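Local coordinates for protein putative cytochrome P450 154A1 (Streptomyces coelicolor, PDB 1ODO) that binds a haem group within a cytochrome P450 fold and holds 4-phenyl-1H-imidazole on the haem iron, at residues A[33-38]-A[314-319]; A[79-84]-A[290-295]; A[116-121]-A[364-369]; A[253-258]-A[370-375]. All coordinates share one frame; numbering follows the deposited sequence.

Contact 1. Residues A[33-38]-A[314-319]. With HEM (protoporphyrin IX containing Fe), chain B.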
# COMPACT_ATOMS: atom_id res chain seq x y z
N VAL A 33 -1.41 -17.73 12.49
CA VAL A 33 -0.08 -17.15 12.57
C VAL A 33 0.05 -16.12 13.69
O VAL A 33 -0.93 -15.74 14.32
CB VAL A 33 0.32 -16.45 11.24
CG1 VAL A 33 0.24 -17.43 10.07
CG2 VAL A 33 -0.60 -15.25 10.99
N ASP A 34 1.28 -15.68 13.92
CA ASP A 34 1.56 -14.69 14.94
C ASP A 34 2.10 -13.45 14.24
O ASP A 34 3.08 -13.53 13.49
CB ASP A 34 2.60 -15.21 15.94
CG ASP A 34 2.99 -14.17 16.97
OD1 ASP A 34 2.61 -14.34 18.15
OD2 ASP A 34 3.66 -13.19 16.59
N VAL A 35 1.45 -12.32 14.47
CA VAL A 35 1.86 -11.06 13.86
C VAL A 35 2.27 -10.13 15.00
O VAL A 35 1.43 -9.48 15.62
CB VAL A 35 0.70 -10.41 13.06
CG1 VAL A 35 1.17 -9.11 12.40
CG2 VAL A 35 0.20 -11.39 12.01
N LEU A 36 3.56 -10.11 15.30
CA LEU A 36 4.10 -9.28 16.37
C LEU A 36 3.38 -9.48 17.71
O LEU A 36 3.09 -8.51 18.42
CB LEU A 36 4.08 -7.80 15.96
CG LEU A 36 5.23 -7.37 15.04
CD1 LEU A 36 5.07 -7.99 13.66
CD2 LEU A 36 5.26 -5.85 14.93
N GLY A 37 3.10 -10.73 18.05
CA GLY A 37 2.42 -11.01 19.31
C GLY A 37 0.93 -11.24 19.25
O GLY A 37 0.34 -11.69 20.24
N VAL A 38 0.30 -10.92 18.13
CA VAL A 38 -1.14 -11.11 17.98
C VAL A 38 -1.37 -12.30 17.05
O VAL A 38 -0.83 -12.32 15.94
CB VAL A 38 -1.84 -9.86 17.39
CG1 VAL A 38 -3.26 -10.20 16.96
CG2 VAL A 38 -1.86 -8.74 18.44
N PRO A 314 -9.15 -12.85 15.01
CA PRO A 314 -8.66 -12.01 13.91
C PRO A 314 -8.42 -12.74 12.61
O PRO A 314 -8.16 -13.95 12.59
CB PRO A 314 -7.37 -11.41 14.47
CG PRO A 314 -7.48 -11.59 15.96
CD PRO A 314 -8.14 -12.94 16.07
N ILE A 315 -8.48 -11.99 11.52
CA ILE A 315 -8.27 -12.51 10.17
C ILE A 315 -7.29 -11.60 9.45
O ILE A 315 -7.53 -10.40 9.32
CB ILE A 315 -9.60 -12.53 9.39
CG1 ILE A 315 -10.57 -13.50 10.07
CG2 ILE A 315 -9.34 -12.92 7.93
CD1 ILE A 315 -11.99 -13.42 9.53
N LEU A 316 -6.19 -12.18 8.99
CA LEU A 316 -5.15 -11.43 8.27
C LEU A 316 -5.16 -11.76 6.78
O LEU A 316 -4.85 -12.88 6.40
CB LEU A 316 -3.78 -11.76 8.86
CG LEU A 316 -2.58 -11.03 8.26
CD1 LEU A 316 -2.53 -9.59 8.77
CD2 LEU A 316 -1.30 -11.77 8.63
N ALA A 317 -5.51 -10.79 5.95
CA ALA A 317 -5.53 -11.03 4.51
C ALA A 317 -4.10 -11.02 4.00
O ALA A 317 -3.41 -10.00 4.07
CB ALA A 317 -6.35 -9.94 3.81
N SER A 318 -3.64 -12.17 3.50
CA SER A 318 -2.28 -12.30 2.97
C SER A 318 -2.32 -12.25 1.45
O SER A 318 -2.22 -13.26 0.76
CB SER A 318 -1.66 -13.61 3.47
OG SER A 318 -1.49 -13.58 4.88
N TYR A 319 -2.48 -11.03 0.94
CA TYR A 319 -2.56 -10.74 -0.49
C TYR A 319 -1.44 -11.19 -1.40
O TYR A 319 -1.70 -11.73 -2.48
CB TYR A 319 -2.79 -9.24 -0.67
CG TYR A 319 -4.10 -8.76 -0.09
CD1 TYR A 319 -4.18 -7.53 0.57
CD2 TYR A 319 -5.26 -9.51 -0.23
CE1 TYR A 319 -5.40 -7.07 1.07
CE2 TYR A 319 -6.48 -9.06 0.27
CZ TYR A 319 -6.54 -7.83 0.91
OH TYR A 319 -7.75 -7.37 1.40
CHA HEM B . -6.97 0.65 1.32
CHB HEM B . -5.94 5.07 -0.29
CHC HEM B . -2.31 3.28 -2.91
CHD HEM B . -3.34 -1.12 -1.27
C1A HEM B . -7.04 2.01 1.12
C2A HEM B . -8.00 2.93 1.72
C3A HEM B . -7.71 4.16 1.28
C4A HEM B . -6.57 4.05 0.38
CMA HEM B . -8.43 5.48 1.63
CAA HEM B . -9.13 2.50 2.69
CBA HEM B . -10.36 2.00 1.91
CGA HEM B . -11.53 1.53 2.77
O1A HEM B . -11.23 0.94 3.86
O2A HEM B . -12.67 1.75 2.37
C1B HEM B . -4.87 4.98 -1.13
C2B HEM B . -4.25 6.11 -1.80
C3B HEM B . -3.22 5.61 -2.54
C4B HEM B . -3.20 4.18 -2.34
CMB HEM B . -4.71 7.58 -1.65
CAB HEM B . -2.23 6.37 -3.44
CBB HEM B . -2.86 7.03 -4.67
C1C HEM B . -2.28 1.91 -2.69
C2C HEM B . -1.31 1.00 -3.31
C3C HEM B . -1.59 -0.24 -2.85
C4C HEM B . -2.73 -0.10 -1.96
CMC HEM B . -0.19 1.47 -4.30
CAC HEM B . -0.91 -1.61 -3.13
CBC HEM B . -0.62 -1.96 -4.59
C1D HEM B . -4.40 -1.04 -0.42
C2D HEM B . -5.00 -2.14 0.29
C3D HEM B . -6.02 -1.65 1.03
C4D HEM B . -6.07 -0.23 0.77
CMD HEM B . -4.51 -3.60 0.21
CAD HEM B . -6.91 -2.45 1.99
CBD HEM B . -7.92 -3.43 1.38
CGD HEM B . -8.61 -4.12 2.54
O1D HEM B . -8.36 -5.31 2.76
O2D HEM B . -9.37 -3.41 3.24
NA HEM B . -6.19 2.72 0.30
NB HEM B . -4.20 3.81 -1.47
NC HEM B . -3.14 1.21 -1.88
ND HEM B . -5.07 0.15 -0.12
FE HEM B . -4.66 1.95 -0.80
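Part of the mixed sheet of the cytochrome P450 fold, this contact joins Val33 and Val35 of strand 30-35 to Leu316 of strand 314-317. The two strands are not neighbours. Strand 38-43 runs between them, and the side chains meet across it. The CA atoms of Val33 and Leu316 are still 8.8 Å apart. Val35 CG2 reaches Leu316 CD2 at 3.7 Å. Leu316 holds CG anti to its backbone N (chi1 -178°), and this carries its CD2 methyl out to the valines. Val33 CG2 approaches the same methyl more loosely, at 4.3 Å. The contact is small, buried and apolar.

A type I' turn from Val35 to Val38 links strand 30-35 to strand 38-43. Val35 N bonds to Val38 O, and Val38 N bonds back to Val35 O. Gly37 has backbone angles that leave no room for a side chain beside the preceding carbonyl O. Asp34 OD2 accepts from Gly37 N at 2.9 Å in an Asx motif. The bond is nearly straight (167°), on the syn side of the carboxylate and 29° out of its plane. Asp34 OD1 is bonded to Gln39 NE2.

At the far end of segment 314-319 the chain enters a helix and reaches the haem. Tyr319 OH donates a 2.5 Å hydrogen bond to propionate O1D, which lies at the edge of the ring, in its plane.

Contact 2. Residues A[79-84]-A[290-295]. With HEM (protoporphyrin IX containing Fe), chain B; PIM (4-phenyl-1H-imidazole), chain C.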
# COMPACT_ATOMS: atom_id res chain seq x y z
N ALA A 79 -0.75 -1.40 16.86
CA ALA A 79 -2.02 -0.85 17.32
C ALA A 79 -2.65 0.22 16.43
O ALA A 79 -3.86 0.23 16.24
CB ALA A 79 -1.86 -0.31 18.75
N LEU A 80 -1.83 1.11 15.89
CA LEU A 80 -2.35 2.18 15.03
C LEU A 80 -3.16 1.67 13.84
O LEU A 80 -4.10 2.33 13.39
CB LEU A 80 -1.20 3.06 14.53
CG LEU A 80 -1.63 4.29 13.72
CD1 LEU A 80 -2.43 5.23 14.61
CD2 LEU A 80 -0.41 5.00 13.15
N TRP A 81 -2.80 0.50 13.33
CA TRP A 81 -3.52 -0.07 12.19
C TRP A 81 -4.97 -0.43 12.50
O TRP A 81 -5.80 -0.49 11.59
CB TRP A 81 -2.80 -1.32 11.67
CG TRP A 81 -1.54 -1.01 10.92
CD1 TRP A 81 -0.32 -0.70 11.44
CD2 TRP A 81 -1.40 -0.94 9.49
NE1 TRP A 81 0.57 -0.44 10.43
CE2 TRP A 81 -0.06 -0.58 9.22
CE3 TRP A 81 -2.28 -1.15 8.42
CZ2 TRP A 81 0.42 -0.42 7.92
CZ3 TRP A 81 -1.80 -0.99 7.13
CH2 TRP A 81 -0.46 -0.62 6.89
N VAL A 82 -5.27 -0.65 13.77
CA VAL A 82 -6.63 -1.02 14.16
C VAL A 82 -7.27 -0.05 15.16
O VAL A 82 -8.46 -0.17 15.45
CB VAL A 82 -6.66 -2.44 14.79
CG1 VAL A 82 -6.04 -3.45 13.83
CG2 VAL A 82 -5.91 -2.44 16.12
N ALA A 83 -6.50 0.91 15.65
CA ALA A 83 -7.02 1.87 16.62
C ALA A 83 -7.55 3.18 16.03
O ALA A 83 -8.28 3.91 16.71
CB ALA A 83 -5.96 2.16 17.68
N VAL A 84 -7.17 3.50 14.80
CA VAL A 84 -7.64 4.74 14.18
C VAL A 84 -9.15 4.68 13.99
O VAL A 84 -9.74 3.60 14.02
CB VAL A 84 -7.00 4.98 12.78
CG1 VAL A 84 -5.52 5.32 12.92
CG2 VAL A 84 -7.18 3.74 11.90
N LYS A 290 1.88 -6.76 1.48
CA LYS A 290 1.82 -8.22 1.57
C LYS A 290 0.74 -8.82 2.48
O LYS A 290 0.17 -9.86 2.16
CB LYS A 290 3.19 -8.76 1.99
CG LYS A 290 4.30 -8.39 1.01
CD LYS A 290 5.68 -8.77 1.55
CE LYS A 290 6.08 -7.87 2.71
NZ LYS A 290 7.44 -8.23 3.25
N HIS A 291 0.49 -8.17 3.61
CA HIS A 291 -0.51 -8.64 4.57
C HIS A 291 -1.28 -7.42 5.04
O HIS A 291 -0.68 -6.35 5.22
CB HIS A 291 0.16 -9.30 5.77
CG HIS A 291 1.05 -10.46 5.41
ND1 HIS A 291 0.56 -11.71 5.12
CD2 HIS A 291 2.40 -10.54 5.30
CE1 HIS A 291 1.57 -12.52 4.85
NE2 HIS A 291 2.70 -11.84 4.95
N LEU A 292 -2.58 -7.57 5.28
CA LEU A 292 -3.38 -6.45 5.74
C LEU A 292 -4.05 -6.62 7.10
O LEU A 292 -5.02 -7.35 7.24
CB LEU A 292 -4.46 -6.14 4.68
CG LEU A 292 -5.16 -4.77 4.64
CD1 LEU A 292 -6.05 -4.58 5.87
CD2 LEU A 292 -4.11 -3.67 4.55
N PRO A 293 -3.51 -5.96 8.13
CA PRO A 293 -4.11 -6.07 9.47
C PRO A 293 -5.22 -5.02 9.54
O PRO A 293 -5.01 -3.88 9.12
CB PRO A 293 -2.94 -5.74 10.39
CG PRO A 293 -2.17 -4.74 9.60
CD PRO A 293 -2.20 -5.29 8.19
N LEU A 294 -6.41 -5.37 10.02
CA LEU A 294 -6.74 -6.71 10.49
C LEU A 294 -8.27 -6.78 10.42
O LEU A 294 -8.94 -5.74 10.38
CB LEU A 294 -6.27 -6.87 11.94
CG LEU A 294 -6.17 -8.26 12.56
CD1 LEU A 294 -5.18 -9.11 11.76
CD2 LEU A 294 -5.72 -8.14 14.02
N ARG A 295 -8.82 -7.99 10.38
CA ARG A 295 -10.27 -8.16 10.33
C ARG A 295 -10.68 -9.11 11.44
O ARG A 295 -9.84 -9.81 11.99
CB ARG A 295 -10.69 -8.70 8.96
CG ARG A 295 -10.78 -7.61 7.89
CD ARG A 295 -11.20 -8.19 6.54
NE ARG A 295 -11.58 -7.16 5.58
CZ ARG A 295 -10.73 -6.39 4.91
NH1 ARG A 295 -9.42 -6.51 5.08
NH2 ARG A 295 -11.20 -5.49 4.06
CHA HEM B . -6.97 0.65 1.32
CHB HEM B . -5.94 5.07 -0.29
CHC HEM B . -2.31 3.28 -2.91
CHD HEM B . -3.34 -1.12 -1.27
C1A HEM B . -7.04 2.01 1.12
C2A HEM B . -8.00 2.93 1.72
C3A HEM B . -7.71 4.16 1.28
C4A HEM B . -6.57 4.05 0.38
CMA HEM B . -8.43 5.48 1.63
CAA HEM B . -9.13 2.50 2.69
CBA HEM B . -10.36 2.00 1.91
CGA HEM B . -11.53 1.53 2.77
O1A HEM B . -11.23 0.94 3.86
O2A HEM B . -12.67 1.75 2.37
C1B HEM B . -4.87 4.98 -1.13
C2B HEM B . -4.25 6.11 -1.80
C3B HEM B . -3.22 5.61 -2.54
C4B HEM B . -3.20 4.18 -2.34
CMB HEM B . -4.71 7.58 -1.65
CAB HEM B . -2.23 6.37 -3.44
CBB HEM B . -2.86 7.03 -4.67
C1C HEM B . -2.28 1.91 -2.69
C2C HEM B . -1.31 1.00 -3.31
C3C HEM B . -1.59 -0.24 -2.85
C4C HEM B . -2.73 -0.10 -1.96
CMC HEM B . -0.19 1.47 -4.30
CAC HEM B . -0.91 -1.61 -3.13
CBC HEM B . -0.62 -1.96 -4.59
C1D HEM B . -4.40 -1.04 -0.42
C2D HEM B . -5.00 -2.14 0.29
C3D HEM B . -6.02 -1.65 1.03
C4D HEM B . -6.07 -0.23 0.77
CMD HEM B . -4.51 -3.60 0.21
CAD HEM B . -6.91 -2.45 1.99
CBD HEM B . -7.92 -3.43 1.38
CGD HEM B . -8.61 -4.12 2.54
O1D HEM B . -8.36 -5.31 2.76
O2D HEM B . -9.37 -3.41 3.24
NA HEM B . -6.19 2.72 0.30
NB HEM B . -4.20 3.81 -1.47
NC HEM B . -3.14 1.21 -1.88
ND HEM B . -5.07 0.15 -0.12
FE HEM B . -4.66 1.95 -0.80
N1 PIM C . -1.58 2.61 2.26
C2 PIM C . -2.01 2.45 0.95
N3 PIM C . -3.24 2.28 0.96
C4 PIM C . -3.70 2.31 2.20
C5 PIM C . -2.68 2.51 3.04
C6 PIM C . -2.64 2.63 4.54
C7 PIM C . -1.61 3.43 5.13
C8 PIM C . -1.57 3.55 6.57
C9 PIM C . -2.55 2.88 7.34
C10 PIM C . -3.57 2.10 6.74
C11 PIM C . -3.59 2.00 5.31
O HOH W 1 -7.42 -2.56 10.31
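Trp81 lies between the bound 4-phenyl-1H-imidazole and Pro293. The ligand's phenyl group lies over one face of the indole, offset toward its rim, with Trp81 CZ3 3.6 Å from ligand C10. Pro293 CG comes in obliquely on the opposite side, 3.8 Å from Trp81 CE3. Leu292 CD2 adds a looser touch at Trp81 CZ3. Beside this, Val82 CG1 packs 3.9 Å from Leu294 CB. These two side chains lie alongside and point the same way. Val82 has CG1 anti to the carbonyl carbon (chi1 -55°), which turns that methyl to Leu294.

The ligand is fixed at its other end, where its N3 binds the haem iron at 2.3 Å. Trp81 is also held by a hydrogen bond from NE1 to Val174 O and by an edge-to-face contact with Phe175, another residue of the ligand pocket. In P450 terms, helix 80-83 lies between the B and C helices and probably corresponds to the B' region over the haem. Segment 290-295 follows the K helix and enters the mixed sheet.

A water sits within 3.0 Å of both Trp81 O and Pro293 O. The peptide between Pro293 and Leu294 is cis. Arg295 leaves the strand away from segment 79-84, and its extended chain brings the guanidinium to the haem. Its NH1 donates to propionate O1D at 2.8 Å and its NH2 to O2D at 2.9 Å. The carboxylate carbon CGD lies in the guanidinium plane. The two bonds fix the turn of the propionate, whose carboxylate is not coplanar with the guanidinium.

Contact 3. Residues A[116-121]-A[364-369]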
# COMPACT_ATOMS: atom_id res chain seq x y z
N PRO A 116 -3.03 15.62 -16.51
CA PRO A 116 -2.08 16.66 -16.92
C PRO A 116 -1.13 17.07 -15.80
O PRO A 116 0.07 17.21 -16.01
CB PRO A 116 -2.98 17.80 -17.37
CG PRO A 116 -4.18 17.08 -17.90
CD PRO A 116 -4.41 16.03 -16.84
N ALA A 117 -1.67 17.27 -14.60
CA ALA A 117 -0.86 17.67 -13.46
C ALA A 117 0.13 16.57 -13.10
O ALA A 117 1.31 16.84 -12.85
CB ALA A 117 -1.75 18.00 -12.27
N VAL A 118 -0.33 15.33 -13.06
CA VAL A 118 0.55 14.22 -12.71
C VAL A 118 1.63 14.04 -13.77
O VAL A 118 2.80 13.81 -13.44
CB VAL A 118 -0.25 12.91 -12.52
CG1 VAL A 118 0.70 11.76 -12.17
CG2 VAL A 118 -1.28 13.10 -11.41
N GLU A 119 1.26 14.14 -15.04
CA GLU A 119 2.24 13.99 -16.11
C GLU A 119 3.34 15.04 -15.95
O GLU A 119 4.52 14.75 -16.14
CB GLU A 119 1.59 14.14 -17.49
CG GLU A 119 0.60 13.04 -17.83
CD GLU A 119 0.31 12.97 -19.32
OE1 GLU A 119 1.26 12.73 -20.10
OE2 GLU A 119 -0.87 13.15 -19.71
N ALA A 120 2.94 16.26 -15.60
CA ALA A 120 3.89 17.35 -15.41
C ALA A 120 4.86 17.01 -14.29
O ALA A 120 6.06 17.23 -14.41
CB ALA A 120 3.14 18.65 -15.10
N MET A 121 4.33 16.48 -13.19
CA MET A 121 5.16 16.11 -12.05
C MET A 121 6.15 15.03 -12.46
O MET A 121 7.33 15.07 -12.09
CB MET A 121 4.29 15.59 -10.90
CG MET A 121 3.42 16.65 -10.25
SD MET A 121 2.25 15.93 -9.08
CE MET A 121 0.86 17.05 -9.23
N VAL A 364 2.02 5.11 -11.56
CA VAL A 364 3.01 4.13 -12.00
C VAL A 364 3.12 3.99 -13.52
O VAL A 364 4.22 3.94 -14.06
CB VAL A 364 2.73 2.75 -11.39
CG1 VAL A 364 3.85 1.78 -11.76
CG2 VAL A 364 2.61 2.86 -9.88
N THR A 365 1.98 3.93 -14.20
CA THR A 365 2.03 3.79 -15.66
C THR A 365 2.72 5.00 -16.28
O THR A 365 3.57 4.85 -17.17
CB THR A 365 0.61 3.61 -16.26
OG1 THR A 365 -0.19 4.76 -15.97
CG2 THR A 365 -0.06 2.37 -15.68
N LEU A 366 2.39 6.20 -15.81
CA LEU A 366 3.00 7.42 -16.33
C LEU A 366 4.50 7.45 -16.04
O LEU A 366 5.31 7.80 -16.90
CB LEU A 366 2.33 8.65 -15.73
CG LEU A 366 0.96 9.04 -16.29
CD1 LEU A 366 0.43 10.24 -15.54
CD2 LEU A 366 1.09 9.35 -17.78
N ALA A 367 4.87 7.09 -14.81
CA ALA A 367 6.27 7.08 -14.42
C ALA A 367 7.07 6.14 -15.31
O ALA A 367 8.14 6.50 -15.81
CB ALA A 367 6.41 6.67 -12.96
N LEU A 368 6.56 4.93 -15.53
CA LEU A 368 7.25 3.96 -16.37
C LEU A 368 7.46 4.47 -17.79
O LEU A 368 8.57 4.41 -18.32
CB LEU A 368 6.49 2.64 -16.42
CG LEU A 368 6.42 1.83 -15.13
CD1 LEU A 368 5.61 0.56 -15.37
CD2 LEU A 368 7.82 1.49 -14.65
N GLU A 369 6.39 4.97 -18.40
CA GLU A 369 6.44 5.49 -19.76
C GLU A 369 7.48 6.58 -19.91
O GLU A 369 8.30 6.55 -20.84
CB GLU A 369 5.06 6.02 -20.16
CG GLU A 369 5.02 6.67 -21.53
CD GLU A 369 3.62 7.07 -21.95
OE1 GLU A 369 2.94 7.78 -21.18
OE2 GLU A 369 3.20 6.67 -23.05
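Glu119 O accepts a hydrogen bond from Thr123 OG1 one turn further along helix 108-131, while the side chain of Glu119 turns across to meet Leu366. The contact itself is apolar. Leu366 is its centre: CD1 sits between Val118 and Glu119, and CD2 lies against Glu119. Leu366 CD1 lies 3.6 Å from Glu119 CG and 3.7 Å from Val118 CG1. Leu366 CD2 lies 3.7 Å from Glu119 CG and 4.0 Å from Glu119 CD. Both partners cross the leucine at about a right angle. Leu366 CG sits anti to the carbonyl carbon (chi1 -77°), and the chain then runs straight out to CD1.

Glu119 therefore works through its aliphatic part. Its chain is extended beyond CG, and this takes the carboxylate to the solvent side of the contact. There Glu119 OE1 is 5.3 Å from Glu369 OE1. Two like charges at this range would probably disfavour each other mildly, but both residues are at least partly open to solvent.

Nearby, Arg115 and Val122 of helix 108-131 also touch Leu366. Helix 108-131 is kinked at Pro116 and Ala117, where the backbone bonds to the turn before are missing. The closest CA atoms of the two segments, those of Glu119 and Leu366, are 6.6 Å apart. By their order in the chain the helices correspond to D and L of cytochromes P450, and their packing belongs to the four-helix bundle, completed by the E helix and the long central helix, that is characteristic of the fold.

Contact 4. Residues A[253-258]-A[370-375]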
# COMPACT_ATOMS: atom_id res chain seq x y z
N GLN A 253 9.19 -2.03 -7.64
CA GLN A 253 9.05 -3.37 -8.19
C GLN A 253 8.88 -3.43 -9.71
O GLN A 253 9.48 -4.28 -10.36
CB GLN A 253 7.88 -4.09 -7.51
CG GLN A 253 8.06 -4.30 -6.01
CD GLN A 253 9.14 -5.31 -5.67
OE1 GLN A 253 9.77 -5.89 -6.55
NE2 GLN A 253 9.36 -5.52 -4.38
N ALA A 254 8.08 -2.53 -10.27
CA ALA A 254 7.87 -2.52 -11.72
C ALA A 254 9.18 -2.25 -12.44
O ALA A 254 9.54 -2.96 -13.37
CB ALA A 254 6.83 -1.46 -12.10
N VAL A 255 9.90 -1.22 -12.00
CA VAL A 255 11.18 -0.89 -12.63
C VAL A 255 12.18 -2.03 -12.46
O VAL A 255 12.81 -2.45 -13.42
CB VAL A 255 11.78 0.40 -12.04
CG1 VAL A 255 13.16 0.66 -12.65
CG2 VAL A 255 10.86 1.57 -12.34
N HIS A 256 12.32 -2.52 -11.24
CA HIS A 256 13.25 -3.60 -10.97
C HIS A 256 12.98 -4.83 -11.83
O HIS A 256 13.91 -5.49 -12.30
CB HIS A 256 13.22 -3.99 -9.48
CG HIS A 256 14.28 -4.97 -9.09
ND1 HIS A 256 14.08 -6.33 -9.14
CD2 HIS A 256 15.56 -4.79 -8.70
CE1 HIS A 256 15.20 -6.95 -8.79
NE2 HIS A 256 16.11 -6.04 -8.52
N THR A 257 11.71 -5.15 -12.03
CA THR A 257 11.36 -6.30 -12.85
C THR A 257 11.78 -6.08 -14.30
O THR A 257 12.37 -6.96 -14.93
CB THR A 257 9.84 -6.58 -12.79
OG1 THR A 257 9.49 -7.01 -11.47
CG2 THR A 257 9.46 -7.67 -13.78
N LEU A 258 11.50 -4.89 -14.82
CA LEU A 258 11.86 -4.57 -16.19
C LEU A 258 13.37 -4.54 -16.41
O LEU A 258 13.84 -4.75 -17.53
CB LEU A 258 11.26 -3.22 -16.61
CG LEU A 258 9.73 -3.13 -16.66
CD1 LEU A 258 9.31 -1.67 -16.75
CD2 LEU A 258 9.21 -3.92 -17.86
N SER A 370 7.46 7.54 -19.00
CA SER A 370 8.40 8.66 -19.03
C SER A 370 9.84 8.22 -18.78
O SER A 370 10.75 8.61 -19.52
CB SER A 370 7.99 9.70 -17.98
OG SER A 370 8.86 10.82 -17.99
N LEU A 371 10.05 7.39 -17.76
CA LEU A 371 11.38 6.90 -17.42
C LEU A 371 12.06 6.11 -18.54
O LEU A 371 13.17 6.45 -18.96
CB LEU A 371 11.30 6.03 -16.17
CG LEU A 371 12.63 5.45 -15.68
CD1 LEU A 371 13.54 6.57 -15.21
CD2 LEU A 371 12.37 4.47 -14.54
N PHE A 372 11.40 5.06 -19.02
CA PHE A 372 11.99 4.27 -20.09
C PHE A 372 11.96 4.98 -21.43
O PHE A 372 12.71 4.63 -22.35
CB PHE A 372 11.30 2.90 -20.19
CG PHE A 372 11.66 1.98 -19.07
CD1 PHE A 372 10.94 1.98 -17.88
CD2 PHE A 372 12.77 1.14 -19.18
CE1 PHE A 372 11.32 1.16 -16.81
CE2 PHE A 372 13.16 0.32 -18.12
CZ PHE A 372 12.43 0.33 -16.93
N GLY A 373 11.11 5.99 -21.55
CA GLY A 373 11.02 6.73 -22.79
C GLY A 373 12.22 7.67 -22.89
O GLY A 373 12.78 7.87 -23.97
N ARG A 374 12.63 8.22 -21.75
CA ARG A 374 13.76 9.14 -21.70
C ARG A 374 15.10 8.41 -21.65
O ARG A 374 16.08 8.86 -22.24
CB ARG A 374 13.65 10.05 -20.47
CG ARG A 374 14.59 11.25 -20.50
CD ARG A 374 14.10 12.28 -21.50
NE ARG A 374 12.82 12.85 -21.09
CZ ARG A 374 12.69 13.80 -20.16
NH1 ARG A 374 13.76 14.30 -19.56
NH2 ARG A 374 11.48 14.24 -19.83
N PHE A 375 15.15 7.29 -20.93
CA PHE A 375 16.38 6.52 -20.82
C PHE A 375 16.19 5.08 -21.29
O PHE A 375 16.02 4.17 -20.49
CB PHE A 375 16.87 6.50 -19.37
CG PHE A 375 16.93 7.86 -18.73
CD1 PHE A 375 15.91 8.30 -17.90
CD2 PHE A 375 18.01 8.71 -18.97
CE1 PHE A 375 15.95 9.57 -17.32
CE2 PHE A 375 18.07 9.97 -18.40
CZ PHE A 375 17.03 10.41 -17.56
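Leu258 and Phe372 make the tight part of this contact. Leu258 CD1 comes within 3.5 Å of Phe372 CE1 and 3.7 Å of Phe372 CZ, and Leu258 CB lies 3.8 Å from the same CZ. The leucine meets the ring obliquely. Phe372 CG is anti to the carbonyl carbon (chi1 -73°), and the ring reaches far across the gap between the helices. That gap is wide: the axes of helix 253-258 and helix 370-374 approach no closer than 12.3 Å, at 35° between their directions. Large side chains bridge it.

Val255 packs more loosely. Its CG2 is 3.9 Å from Leu371 CD2, with the two side chains at about a right angle. Its CG1 is 4.4 Å from Phe372 CZ. Leu140 of helix 140-145 touches both Val255 and Leu371. On another side, Trp275 and Val278 of helix 275-285 pack on Leu258.

The far side of segment 370-375 is different in character. Gly373 is exposed. Arg374 is partly exposed and turns to helix 108-131, where its NH1 forms a salt bridge with Asp127 OD1. Arg374 CG lies over one face of the Phe375 ring. On helix 247-260, His256 leaves the backbone away from segment 370-375.

By their order in the chain, helices 247-260 and 357-374 belong to the long central helix and the L helix of the P450 fold. Their contact here is made of carbon atoms alone, with the arginine's charge paired outside it. Shape and the burial of apolar surface, not directional bonds, therefore hold these two segments against each other.

How the contacts relate
The four contacts form two pairs on opposite sides of the chain's centre. Contacts 1 and 2 have centres 9 Å apart and share a sheet, in which strands 314-317 and 292-297 are neighbours. Ile315 N probably bonds Arg295 O (2.6 Å), and Ser318 OG probably bonds His291 ND1 (2.8 Å). Both contacts touch the haem, and contact 2 also touches 4-phenyl-1H-imidazole. Contacts 3 and 4 have centres 12 Å apart and both use helix 357-374. Leu368 CD2 of contact 3 packs 3.8 Å from Val255 CG2 of contact 4. Contacts 1 and 3 are about 35 Å apart between centres. The side chain of Val118 in contact 3 lies about 9 Å from the haem, and that of Val255 in contact 4 about 14 Å.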